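Local coordinates for transcriptional regulator URE2 (Saccharomyces cerevisiae, PDB 1K0D), which represses nitrogen catabolic genes by holding GATA-type transcriptional activators in the cytoplasm, and has glutathione peroxidase activity, at residues Ala28-Glu40 / Ile214-Val226. Residues are numbered along the deposited sequence; the frame is centred on the assembly and turned at random.
Sequences APNGFKVAIVLSE and IADLAFVPWNNVV. With GSH (glutathione), chain F.
Pro29, Lys33 and Ile36 of helix 29-40 close around Pro221 in a buried, largely apolar contact that joins the two domains of the glutathione S-transferase fold, which forms the functional region of this prion protein. Helix 29-40 belongs to the thioredoxin-like N-terminal domain and starts at the glutathione pocket, whereas 214-226 lies in the all-helical C-terminal domain. The partners run antiparallel, Pro29 facing Pro221 and Val37 facing Ile214. No hydrogen bond links them.

The Pro221 ring is a knob set into a hole formed by Pro29, Phe32, Lys33 and Ile36. Pro221 CB lies 3.2 Å from Pro29 O, and Pro221 CG rests near Lys33 CA. Ile36, with CG1 anti to its carbonyl carbon (chi1 -74°), ends with CD1 against Pro221 CG at 3.9 Å and also meets Val220, while its CG2 branch meets the methyls of Leu217. Farther along, Val37 CG2 touches Ile214 CG2, and Glu40 lays its CG against Leu217 before its carboxylate turns to a salt bridge with Arg250.

Lys33 runs alongside Ala218, its CE 3.6 Å from Ala218 O. A bend at chi3 turns NZ back to its own domain, where it hydrogen-bonds Ser87 OG and, weakly, Asn30 OD1. Ser87 also hydrogen-bonds glutathione, so this lysine connects the interface to the ligand shell. Asn30, itself a glutathione-binding residue, sets its amide at the edge of the Trp222 indole, the two planes 63° apart, with Asn30 ND2 3.5 Å from glutathione CB1. Over one face of that indole sits Pro29, in a CH-pi contact that places Pro29 CB 3.6 Å from the centroid of the six-membered ring of Trp222, only 20° off its normal.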
loop_
_atom_site.group_PDB
_atom_site.type_symbol
_atom_site.label_atom_id
_atom_site.label_comp_id
_atom_site.label_asym_id
_atom_site.label_seq_id
_atom_site.Cartn_x
_atom_site.Cartn_y
_atom_site.Cartn_z
ATOM N N ALA B 28 0.942 -12.080 -13.295
ATOM C CA ALA B 28 0.784 -10.970 -12.360
ATOM C C ALA B 28 1.441 -11.300 -11.018
ATOM O O ALA B 28 0.902 -12.086 -10.235
ATOM C CB ALA B 28 -0.699 -10.667 -12.158
ATOM N N PRO B 29 2.619 -10.710 -10.743
ATOM C CA PRO B 29 3.350 -10.941 -9.489
ATOM C C PRO B 29 2.483 -10.694 -8.250
ATOM O O PRO B 29 2.567 -11.434 -7.264
ATOM C CB PRO B 29 4.518 -9.969 -9.589
ATOM C CG PRO B 29 4.798 -9.948 -11.064
ATOM C CD PRO B 29 3.404 -9.860 -11.657
ATOM N N ASN B 30 1.644 -9.663 -8.306
ATOM C CA ASN B 30 0.768 -9.364 -7.183
ATOM C C ASN B 30 -0.245 -10.478 -6.975
ATOM O O ASN B 30 -0.717 -10.697 -5.861
ATOM C CB ASN B 30 0.047 -8.036 -7.396
ATOM C CG ASN B 30 0.937 -6.850 -7.105
ATOM O OD1 ASN B 30 1.623 -6.820 -6.085
ATOM N ND2 ASN B 30 0.934 -5.865 -7.997
ATOM N N GLY B 31 -0.577 -11.182 -8.051
ATOM C CA GLY B 31 -1.521 -12.277 -7.945
ATOM C C GLY B 31 -0.869 -13.418 -7.192
ATOM O O GLY B 31 -1.457 -13.976 -6.267
ATOM N N PHE B 32 0.358 -13.758 -7.579
ATOM C CA PHE B 32 1.081 -14.834 -6.915
ATOM C C PHE B 32 1.403 -14.481 -5.466
ATOM O O PHE B 32 1.579 -15.371 -4.637
ATOM C CB PHE B 32 2.367 -15.172 -7.680
ATOM C CG PHE B 32 2.116 -15.807 -9.021
ATOM C CD1 PHE B 32 1.770 -15.028 -10.123
ATOM C CD2 PHE B 32 2.174 -17.190 -9.171
ATOM C CE1 PHE B 32 1.483 -15.619 -11.359
ATOM C CE2 PHE B 32 1.892 -17.795 -10.398
ATOM C CZ PHE B 32 1.544 -17.007 -11.497
ATOM N N LYS B 33 1.478 -13.186 -5.160
ATOM C CA LYS B 33 1.760 -12.756 -3.795
ATOM C C LYS B 33 0.611 -13.200 -2.894
ATOM O O LYS B 33 0.829 -13.627 -1.764
ATOM C CB LYS B 33 1.896 -11.234 -3.709
ATOM C CG LYS B 33 2.236 -10.740 -2.304
ATOM C CD LYS B 33 1.901 -9.270 -2.103
ATOM C CE LYS B 33 2.606 -8.386 -3.107
ATOM N NZ LYS B 33 2.192 -6.957 -2.932
ATOM N N VAL B 34 -0.616 -13.100 -3.402
ATOM C CA VAL B 34 -1.781 -13.502 -2.628
ATOM C C VAL B 34 -1.883 -15.027 -2.612
ATOM O O VAL B 34 -2.198 -15.616 -1.588
ATOM C CB VAL B 34 -3.094 -12.897 -3.209
ATOM C CG1 VAL B 34 -4.291 -13.473 -2.485
ATOM C CG2 VAL B 34 -3.091 -11.362 -3.043
ATOM N N ALA B 35 -1.611 -15.659 -3.751
ATOM C CA ALA B 35 -1.667 -17.116 -3.842
ATOM C C ALA B 35 -0.717 -17.719 -2.811
ATOM O O ALA B 35 -1.059 -18.678 -2.126
ATOM C CB ALA B 35 -1.279 -17.574 -5.252
ATOM N N ILE B 36 0.471 -17.140 -2.694
ATOM C CA ILE B 36 1.456 -17.616 -1.732
ATOM C C ILE B 36 0.941 -17.581 -0.288
ATOM O O ILE B 36 1.042 -18.573 0.436
ATOM C CB ILE B 36 2.755 -16.787 -1.825
ATOM C CG1 ILE B 36 3.521 -17.180 -3.093
ATOM C CG2 ILE B 36 3.608 -17.001 -0.578
ATOM C CD1 ILE B 36 4.761 -16.370 -3.334
ATOM N N VAL B 37 0.380 -16.451 0.133
ATOM C CA VAL B 37 -0.122 -16.348 1.503
ATOM C C VAL B 37 -1.336 -17.243 1.708
ATOM O O VAL B 37 -1.516 -17.835 2.769
ATOM C CB VAL B 37 -0.478 -14.892 1.855
ATOM C CG1 VAL B 37 -1.119 -14.820 3.249
ATOM C CG2 VAL B 37 0.785 -14.049 1.801
ATOM N N LEU B 38 -2.171 -17.324 0.682
ATOM C CA LEU B 38 -3.359 -18.168 0.713
ATOM C C LEU B 38 -2.884 -19.621 0.932
ATOM O O LEU B 38 -3.435 -20.368 1.747
ATOM C CB LEU B 38 -4.079 -18.042 -0.640
ATOM C CG LEU B 38 -5.586 -17.800 -0.812
ATOM C CD1 LEU B 38 -6.176 -16.943 0.301
ATOM C CD2 LEU B 38 -5.793 -17.133 -2.176
ATOM N N SER B 39 -1.841 -20.009 0.202
ATOM C CA SER B 39 -1.314 -21.358 0.311
ATOM C C SER B 39 -0.612 -21.617 1.638
ATOM O O SER B 39 -0.832 -22.651 2.258
ATOM C CB SER B 39 -0.367 -21.646 -0.855
ATOM O OG SER B 39 0.336 -22.851 -0.630
ATOM N N GLU B 40 0.223 -20.678 2.080
ATOM C CA GLU B 40 0.940 -20.837 3.342
ATOM C C GLU B 40 0.003 -20.972 4.546
ATOM O O GLU B 40 0.297 -21.698 5.494
ATOM C CB GLU B 40 1.890 -19.651 3.566
ATOM C CG GLU B 40 3.264 -19.786 2.898
ATOM C CD GLU B 40 4.173 -20.832 3.571
ATOM O OE1 GLU B 40 5.269 -21.106 3.034
ATOM O OE2 GLU B 40 3.796 -21.374 4.636
ATOM N N ILE B 214 4.399 -12.080 6.413
ATOM C CA ILE B 214 3.963 -11.638 5.097
ATOM C C ILE B 214 4.883 -10.533 4.584
ATOM O O ILE B 214 4.903 -10.244 3.393
ATOM C CB ILE B 214 2.506 -11.123 5.118
ATOM C CG1 ILE B 214 2.327 -10.081 6.230
ATOM C CG2 ILE B 214 1.549 -12.302 5.287
ATOM C CD1 ILE B 214 0.915 -9.507 6.321
ATOM N N ALA B 215 5.655 -9.923 5.481
ATOM C CA ALA B 215 6.579 -8.863 5.086
ATOM C C ALA B 215 7.671 -9.438 4.193
ATOM O O ALA B 215 8.124 -8.783 3.254
ATOM C CB ALA B 215 7.204 -8.224 6.316
ATOM N N ASP B 216 8.095 -10.663 4.497
ATOM C CA ASP B 216 9.137 -11.324 3.714
ATOM C C ASP B 216 8.549 -11.883 2.424
ATOM O O ASP B 216 9.087 -11.677 1.337
ATOM C CB ASP B 216 9.757 -12.486 4.500
ATOM C CG ASP B 216 10.324 -12.061 5.834
ATOM O OD1 ASP B 216 11.380 -11.393 5.859
ATOM O OD2 ASP B 216 9.702 -12.395 6.865
ATOM N N LEU B 217 7.437 -12.595 2.552
ATOM C CA LEU B 217 6.784 -13.224 1.406
ATOM C C LEU B 217 6.327 -12.265 0.300
ATOM O O LEU B 217 6.348 -12.623 -0.878
ATOM C CB LEU B 217 5.593 -14.061 1.890
ATOM C CG LEU B 217 5.930 -15.278 2.769
ATOM C CD1 LEU B 217 4.655 -15.894 3.335
ATOM C CD2 LEU B 217 6.684 -16.315 1.934
ATOM N N ALA B 218 5.921 -11.055 0.677
ATOM C CA ALA B 218 5.439 -10.071 -0.284
ATOM C C ALA B 218 6.441 -9.729 -1.385
ATOM O O ALA B 218 6.040 -9.339 -2.478
ATOM C CB ALA B 218 5.016 -8.784 0.444
ATOM N N PHE B 219 7.734 -9.861 -1.099
ATOM C CA PHE B 219 8.767 -9.527 -2.089
ATOM C C PHE B 219 9.066 -10.645 -3.077
ATOM O O PHE B 219 9.509 -10.395 -4.199
ATOM C CB PHE B 219 10.084 -9.149 -1.400
ATOM C CG PHE B 219 10.051 -7.825 -0.687
ATOM C CD1 PHE B 219 9.615 -7.740 0.633
ATOM C CD2 PHE B 219 10.461 -6.660 -1.341
ATOM C CE1 PHE B 219 9.587 -6.514 1.297
ATOM C CE2 PHE B 219 10.438 -5.425 -0.690
ATOM C CZ PHE B 219 9.999 -5.350 0.634
ATOM N N VAL B 220 8.815 -11.873 -2.644
ATOM C CA VAL B 220 9.089 -13.063 -3.433
ATOM C C VAL B 220 8.679 -13.082 -4.907
ATOM O O VAL B 220 9.507 -13.359 -5.771
ATOM C CB VAL B 220 8.510 -14.316 -2.722
ATOM C CG1 VAL B 220 8.527 -15.509 -3.650
ATOM C CG2 VAL B 220 9.339 -14.623 -1.486
ATOM N N PRO B 221 7.408 -12.783 -5.217
ATOM C CA PRO B 221 6.983 -12.802 -6.622
ATOM C C PRO B 221 7.756 -11.844 -7.513
ATOM O O PRO B 221 7.990 -12.132 -8.683
ATOM C CB PRO B 221 5.501 -12.439 -6.544
ATOM C CG PRO B 221 5.106 -12.914 -5.175
ATOM C CD PRO B 221 6.271 -12.471 -4.336
ATOM N N TRP B 222 8.149 -10.705 -6.953
ATOM C CA TRP B 222 8.877 -9.695 -7.713
ATOM C C TRP B 222 10.370 -9.944 -7.819
ATOM O O TRP B 222 10.978 -9.661 -8.854
ATOM C CB TRP B 222 8.630 -8.319 -7.111
ATOM C CG TRP B 222 7.195 -7.922 -7.155
ATOM C CD1 TRP B 222 6.229 -8.201 -6.226
ATOM C CD2 TRP B 222 6.548 -7.205 -8.208
ATOM N NE1 TRP B 222 5.016 -7.697 -6.641
ATOM C CE2 TRP B 222 5.186 -7.081 -7.854
ATOM C CE3 TRP B 222 6.986 -6.655 -9.419
ATOM C CZ2 TRP B 222 4.256 -6.427 -8.672
ATOM C CZ3 TRP B 222 6.060 -6.003 -10.234
ATOM C CH2 TRP B 222 4.712 -5.896 -9.853
ATOM N N ASN B 223 10.970 -10.467 -6.754
ATOM C CA ASN B 223 12.403 -10.744 -6.785
ATOM C C ASN B 223 12.733 -11.617 -7.997
ATOM O O ASN B 223 13.891 -11.729 -8.398
ATOM C CB ASN B 223 12.849 -11.460 -5.504
ATOM C CG ASN B 223 12.647 -10.618 -4.258
ATOM O OD1 ASN B 223 12.885 -9.412 -4.263
ATOM N ND2 ASN B 223 12.223 -11.260 -3.173
ATOM N N ASN B 224 11.705 -12.219 -8.582
ATOM C CA ASN B 224 11.875 -13.101 -9.735
ATOM C C ASN B 224 11.717 -12.372 -11.071
ATOM O O ASN B 224 12.059 -12.908 -12.124
ATOM C CB ASN B 224 10.846 -14.237 -9.662
ATOM C CG ASN B 224 10.911 -15.009 -8.348
ATOM O OD1 ASN B 224 10.012 -15.792 -8.029
ATOM N ND2 ASN B 224 11.978 -14.797 -7.586
ATOM N N VAL B 225 11.209 -11.146 -11.019
ATOM C CA VAL B 225 10.959 -10.349 -12.217
ATOM C C VAL B 225 12.021 -9.296 -12.520
ATOM O O VAL B 225 12.190 -8.886 -13.672
ATOM C CB VAL B 225 9.567 -9.649 -12.093
ATOM C CG1 VAL B 225 9.394 -8.570 -13.152
ATOM C CG2 VAL B 225 8.466 -10.683 -12.222
ATOM N N VAL B 226 12.750 -8.871 -11.496
ATOM C CA VAL B 226 13.743 -7.822 -11.667
ATOM C C VAL B 226 14.895 -8.113 -12.632
ATOM O O VAL B 226 15.598 -7.193 -13.065
ATOM C CB VAL B 226 14.275 -7.361 -10.287
ATOM C CG1 VAL B 226 13.113 -6.793 -9.474
ATOM C CG2 VAL B 226 14.927 -8.523 -9.536
HETATM N N1 GSH F . -1.266 -1.896 -5.977
HETATM C CA1 GSH F . -1.981 -3.041 -6.560
HETATM C C1 GSH F . -1.907 -4.327 -5.682
HETATM O O11 GSH F . -0.911 -4.505 -4.961
HETATM O O12 GSH F . -2.919 -5.157 -5.762
HETATM C CB1 GSH F . -1.423 -3.313 -7.987
HETATM C CG1 GSH F . -2.533 -3.817 -8.956
HETATM C CD1 GSH F . -1.924 -4.057 -10.372
HETATM O OE1 GSH F . -1.283 -3.161 -10.948
HETATM N N2 GSH F . -2.161 -5.278 -10.893
HETATM C CA2 GSH F . -1.660 -5.651 -12.236
HETATM C C2 GSH F . -2.812 -5.549 -13.267
HETATM O O2 GSH F . -3.998 -5.707 -12.943
HETATM C CB2 GSH F . -1.145 -7.108 -12.224
HETATM S SG2 GSH F . 0.410 -7.319 -11.282
HETATM N N3 GSH F . -2.448 -5.277 -14.556
HETATM C CA3 GSH F . -3.410 -5.146 -15.679
HETATM C C3 GSH F . -3.577 -3.674 -16.078
HETATM O O31 GSH F . -4.358 -3.444 -17.017
HETATM O O32 GSH F . -2.931 -2.791 -15.455
#